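Local coordinates for protein putative streptothricin acetyltransferase (Bacillus anthracis, PDB 3PP9) that binds acetyl coenzyme A as a GNAT-family acetyltransferase and probably transfers the acetyl group to streptothricin-type antibiotics, at residues T107-K110 / K111-T114. Numbering follows the deposited sequence.
Sequences TVDK and KYRT. With ACO (acetyl coenzyme *a), chain D.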
ATOM      1  N   THR A 107       5.455 -18.004   6.553  1.00 11.91           N
ATOM      2  CA  THR A 107       6.715 -18.715   6.441  1.00 13.17           C
ATOM      3  C   THR A 107       6.594 -20.150   6.893  1.00 12.88           C
ATOM      4  O   THR A 107       6.003 -20.435   7.926  1.00 13.33           O
ATOM      5  CB  THR A 107       7.811 -18.084   7.313  1.00 13.53           C
ATOM      6  OG1 THR A 107       8.150 -16.781   6.811  1.00 17.22           O
ATOM      7  CG2 THR A 107       9.093 -18.933   7.309  1.00 18.45           C
ATOM      8  N   VAL A 108       7.148 -21.051   6.085  1.00 12.79           N
ATOM      9  CA  VAL A 108       7.262 -22.451   6.447  1.00 13.08           C
ATOM     10  C   VAL A 108       8.787 -22.707   6.470  1.00 13.55           C
ATOM     11  O   VAL A 108       9.522 -22.314   5.539  1.00 13.48           O
ATOM     12  CB  VAL A 108       6.522 -23.391   5.476  1.00 13.41           C
ATOM     13  CG1 VAL A 108       6.898 -24.863   5.734  1.00 13.42           C
ATOM     14  CG2 VAL A 108       5.015 -23.188   5.606  1.00 14.25           C
ATOM     15  N   ASP A 109       9.278 -23.319   7.546  1.00 14.29           N
ATOM     16  CA  ASP A 109      10.701 -23.633   7.695  1.00 16.10           C
ATOM     17  C   ASP A 109      11.156 -24.312   6.400  1.00 16.55           C
ATOM     18  O   ASP A 109      10.491 -25.222   5.899  1.00 15.04           O
ATOM     19  CB  ASP A 109      10.872 -24.556   8.907  1.00 17.10           C
ATOM     20  CG  ASP A 109      12.327 -24.757   9.355  1.00 23.17           C
ATOM     21  OD1 ASP A 109      13.206 -23.923   9.094  1.00 24.08           O
ATOM     22  OD2 ASP A 109      12.566 -25.764  10.068  1.00 30.35           O
ATOM     23  N   LYS A 110      12.301 -23.886   5.877  1.00 16.34           N
ATOM     24  CA  LYS A 110      12.810 -24.386   4.600  1.00 16.72           C
ATOM     25  C   LYS A 110      12.747 -25.891   4.416  1.00 17.18           C
ATOM     26  O   LYS A 110      12.242 -26.371   3.392  1.00 18.72           O
ATOM     27  CB  LYS A 110      14.246 -23.886   4.343  1.00 18.58           C
ATOM     28  CG  LYS A 110      14.736 -24.194   2.929  1.00 24.21           C
ATOM     29  CD  LYS A 110      16.074 -23.532   2.620  1.00 30.06           C
ATOM     30  CE  LYS A 110      17.214 -24.160   3.376  1.00 36.07           C
ATOM     31  NZ  LYS A 110      18.533 -23.499   3.120  1.00 40.77           N
ATOM     32  N   LYS A 111      13.179 -26.644   5.417  1.00 17.78           N
ATOM     33  CA  LYS A 111      13.198 -28.082   5.252  1.00 18.95           C
ATOM     34  C   LYS A 111      11.843 -28.755   5.090  1.00 17.96           C
ATOM     35  O   LYS A 111      11.796 -29.867   4.595  1.00 18.19           O
ATOM     36  CB  LYS A 111      13.980 -28.759   6.390  1.00 21.44           C
ATOM     37  CG  LYS A 111      13.253 -28.807   7.696  1.00 23.73           C
ATOM     38  CD  LYS A 111      14.068 -29.541   8.783  1.00 28.80           C
ATOM     39  CE  LYS A 111      15.281 -28.751   9.279  1.00 30.70           C
ATOM     40  NZ  LYS A 111      14.853 -27.546  10.047  1.00 33.25           N
ATOM     41  N   TYR A 112      10.756 -28.081   5.471  1.00 16.60           N
ATOM     42  CA  TYR A 112       9.425 -28.658   5.393  1.00 17.55           C
ATOM     43  C   TYR A 112       8.540 -28.131   4.271  1.00 17.55           C
ATOM     44  O   TYR A 112       7.342 -28.438   4.238  1.00 19.32           O
ATOM     45  CB  TYR A 112       8.681 -28.458   6.719  1.00 17.46           C
ATOM     46  CG  TYR A 112       9.324 -29.145   7.892  1.00 18.42           C
ATOM     47  CD1 TYR A 112       9.193 -30.500   8.055  1.00 21.23           C
ATOM     48  CD2 TYR A 112      10.046 -28.442   8.848  1.00 20.19           C
ATOM     49  CE1 TYR A 112       9.773 -31.145   9.122  1.00 22.83           C
ATOM     50  CE2 TYR A 112      10.643 -29.092   9.926  1.00 21.34           C
ATOM     51  CZ  TYR A 112      10.495 -30.444  10.050  1.00 22.70           C
ATOM     52  OH  TYR A 112      11.064 -31.140  11.100  1.00 26.89           O
ATOM     53  N   ARG A 113       9.093 -27.325   3.376  1.00 16.97           N
ATOM     54  CA  ARG A 113       8.280 -26.777   2.284  1.00 15.42           C
ATOM     55  C   ARG A 113       7.895 -27.810   1.241  1.00 16.62           C
ATOM     56  O   ARG A 113       8.572 -28.823   1.060  1.00 18.01           O
ATOM     57  CB  ARG A 113       8.995 -25.628   1.620  1.00 15.43           C
ATOM     58  CG  ARG A 113       9.190 -24.439   2.535  1.00 15.95           C
ATOM     59  CD  ARG A 113       9.957 -23.319   1.851  1.00 14.76           C
ATOM     60  NE  ARG A 113      10.460 -22.397   2.867  1.00 13.93           N
ATOM     61  CZ  ARG A 113      11.474 -21.571   2.700  1.00 16.49           C
ATOM     62  NH1 ARG A 113      12.081 -21.484   1.518  1.00 17.56           N
ATOM     63  NH2 ARG A 113      11.902 -20.858   3.724  1.00 15.54           N
ATOM     64  N   THR A 114       6.802 -27.486   0.549  1.00 16.37           N
ATOM     65  CA  THR A 114       6.163 -28.263  -0.524  1.00 16.59           C
ATOM     66  C   THR A 114       5.395 -29.500  -0.022  1.00 17.39           C
ATOM     67  O   THR A 114       4.996 -30.365  -0.821  1.00 19.87           O
ATOM     68  CB  THR A 114       7.140 -28.679  -1.650  1.00 17.23           C
ATOM     69  OG1 THR A 114       7.948 -29.781  -1.246  1.00 18.18           O
ATOM     70  CG2 THR A 114       8.008 -27.476  -2.086  1.00 19.50           C
TER
HETATM   71  N1A ACO D 185       6.871 -23.524  -6.947  1.00 29.02           N
HETATM   72  C2A ACO D 185       5.697 -23.893  -7.492  1.00 28.70           C
HETATM   73  N3A ACO D 185       4.625 -24.235  -6.762  1.00 30.20           N
HETATM   74  C4A ACO D 185       4.698 -24.216  -5.406  1.00 29.28           C
HETATM   75  C5A ACO D 185       5.955 -23.842  -4.754  1.00 27.75           C
HETATM   76  C6A ACO D 185       7.083 -23.494  -5.615  1.00 26.25           C
HETATM   77  N6A ACO D 185       8.255 -23.142  -5.051  1.00 27.51           N
HETATM   78  N7A ACO D 185       5.766 -23.920  -3.432  1.00 28.73           N
HETATM   79  C8A ACO D 185       4.488 -24.317  -3.240  1.00 29.44           C
HETATM   80  N9A ACO D 185       3.854 -24.484  -4.416  1.00 30.82           N
HETATM   81  C1B ACO D 185       2.480 -24.966  -4.633  1.00 32.60           C
HETATM   82  C2B ACO D 185       2.468 -26.454  -4.281  1.00 32.87           C
HETATM   83  O2B ACO D 185       2.878 -27.334  -5.338  1.00 34.62           O
HETATM   84  C3B ACO D 185       1.043 -26.689  -3.860  1.00 33.63           C
HETATM   85  O3B ACO D 185       0.259 -26.959  -5.014  1.00 39.84           O
HETATM   86  P3B ACO D 185      -0.890 -28.081  -5.047  1.00 45.17           P
HETATM   87  O7A ACO D 185      -1.903 -27.618  -4.020  1.00 46.89           O
HETATM   88  O8A ACO D 185      -0.152 -29.343  -4.678  1.00 46.64           O
HETATM   89  O9A ACO D 185      -1.359 -27.996  -6.485  1.00 46.64           O
HETATM   90  C4B ACO D 185       0.625 -25.362  -3.259  1.00 29.78           C
HETATM   91  O4B ACO D 185       1.509 -24.361  -3.787  1.00 29.58           O
HETATM   92  C5B ACO D 185       0.696 -25.397  -1.737  1.00 26.71           C
HETATM   93  O5B ACO D 185       2.069 -25.495  -1.353  1.00 19.05           O
HETATM   94  P1A ACO D 185       2.477 -25.823   0.162  1.00 17.15           P
HETATM   95  O1A ACO D 185       3.291 -27.096   0.196  1.00 18.24           O
HETATM   96  O2A ACO D 185       1.228 -25.723   0.987  1.00 18.36           O
HETATM   97  O3A ACO D 185       3.437 -24.553   0.454  1.00 16.50           O
HETATM   98  P2A ACO D 185       4.604 -24.463   1.538  1.00 16.49           P
HETATM   99  O4A ACO D 185       5.858 -24.816   0.792  1.00 15.80           O
HETATM  100  O5A ACO D 185       4.278 -25.196   2.811  1.00 16.83           O
HETATM  101  O6A ACO D 185       4.601 -22.895   1.928  1.00 15.39           O
HETATM  102  CBP ACO D 185       5.547 -20.741   1.432  1.00 13.83           C
HETATM  103  CCP ACO D 185       4.662 -21.879   0.940  1.00 16.22           C
HETATM  104  CDP ACO D 185       5.490 -19.605   0.421  1.00 16.43           C
HETATM  105  CEP ACO D 185       5.043 -20.260   2.791  1.00 15.99           C
HETATM  106  CAP ACO D 185       6.991 -21.233   1.586  1.00 14.88           C
HETATM  107  OAP ACO D 185       7.556 -21.478   0.270  1.00 18.77           O
HETATM  108  C9P ACO D 185       7.901 -20.256   2.275  1.00 14.07           C
HETATM  109  O9P ACO D 185       7.912 -20.145   3.476  1.00 13.62           O
HETATM  110  N8P ACO D 185       8.723 -19.505   1.530  1.00 15.01           N
HETATM  111  C7P ACO D 185       9.691 -18.567   2.103  1.00 17.19           C
HETATM  112  C6P ACO D 185       9.058 -17.371   2.765  1.00 15.87           C
HETATM  113  C5P ACO D 185       8.196 -16.657   1.762  1.00 17.41           C
HETATM  114  O5P ACO D 185       8.560 -16.490   0.613  1.00 17.15           O
HETATM  115  N4P ACO D 185       7.030 -16.224   2.187  1.00 16.28           N
HETATM  116  C3P ACO D 185       6.081 -15.506   1.356  1.00 17.01           C
HETATM  117  C2P ACO D 185       6.553 -14.054   1.308  1.00 19.97           C
HETATM  118  S1P ACO D 185       5.248 -12.945   0.819  1.00 20.00           S
HETATM  119  C   ACO D 185       4.351 -12.784   2.242  1.00 20.28           C
HETATM  120  O   ACO D 185       4.669 -13.392   3.242  1.00 19.33           O
HETATM  121  CH3 ACO D 185       3.156 -11.895   2.241  1.00 19.76           C
HETATM  122  O   HOH W   1      14.840 -25.612   7.559  1.00 14.11           O
HETATM  123  O   HOH W   2      15.462 -24.306  10.497  1.00 31.24           O
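Arg113 reaches back to Val108, its NE giving a nearly straight hydrogen bond (2.8 Å, 167°) to Val108 O, which lies in the guanidinium plane; NH2 adds a weak second bond there. The flat group is sandwiched, with C7P of acetyl coenzyme A over the centre of one face and Lys110 CA over the other, offset toward its rim.

Two successive i to i+3 backbone bonds make this a 3-10 turn: Tyr112 N to Asp109 O (2.9 Å) and Arg113 N to Lys110 O (3.3 Å).

Lys111 NZ forms a salt bridge with Asp109 OD2 (2.9 Å), on the syn side but out of the carboxylate plane. Bends at chi3 (72°) and chi4 (68°) fold the lysine back, and two waters bridge Asp109 OD1 and NZ, each through one weak bond.

Val108 CG1 meets Tyr112 CB at 4.1 Å, and Lys111 CG lies over one face of the tyrosine ring, offset toward the rim.

Val108 N binds cofactor O9P (2.9 Å) and Thr114 N pyrophosphate O4A (2.8 Å). Arg113 opens the GNAT Arg/Gln-x-x-Gly-x-Gly/Ala motif, whose Gly116 N and Gly118 N also bond the cofactor, as strand 101-108, paired with strand 86-95, passes into helix 117-131.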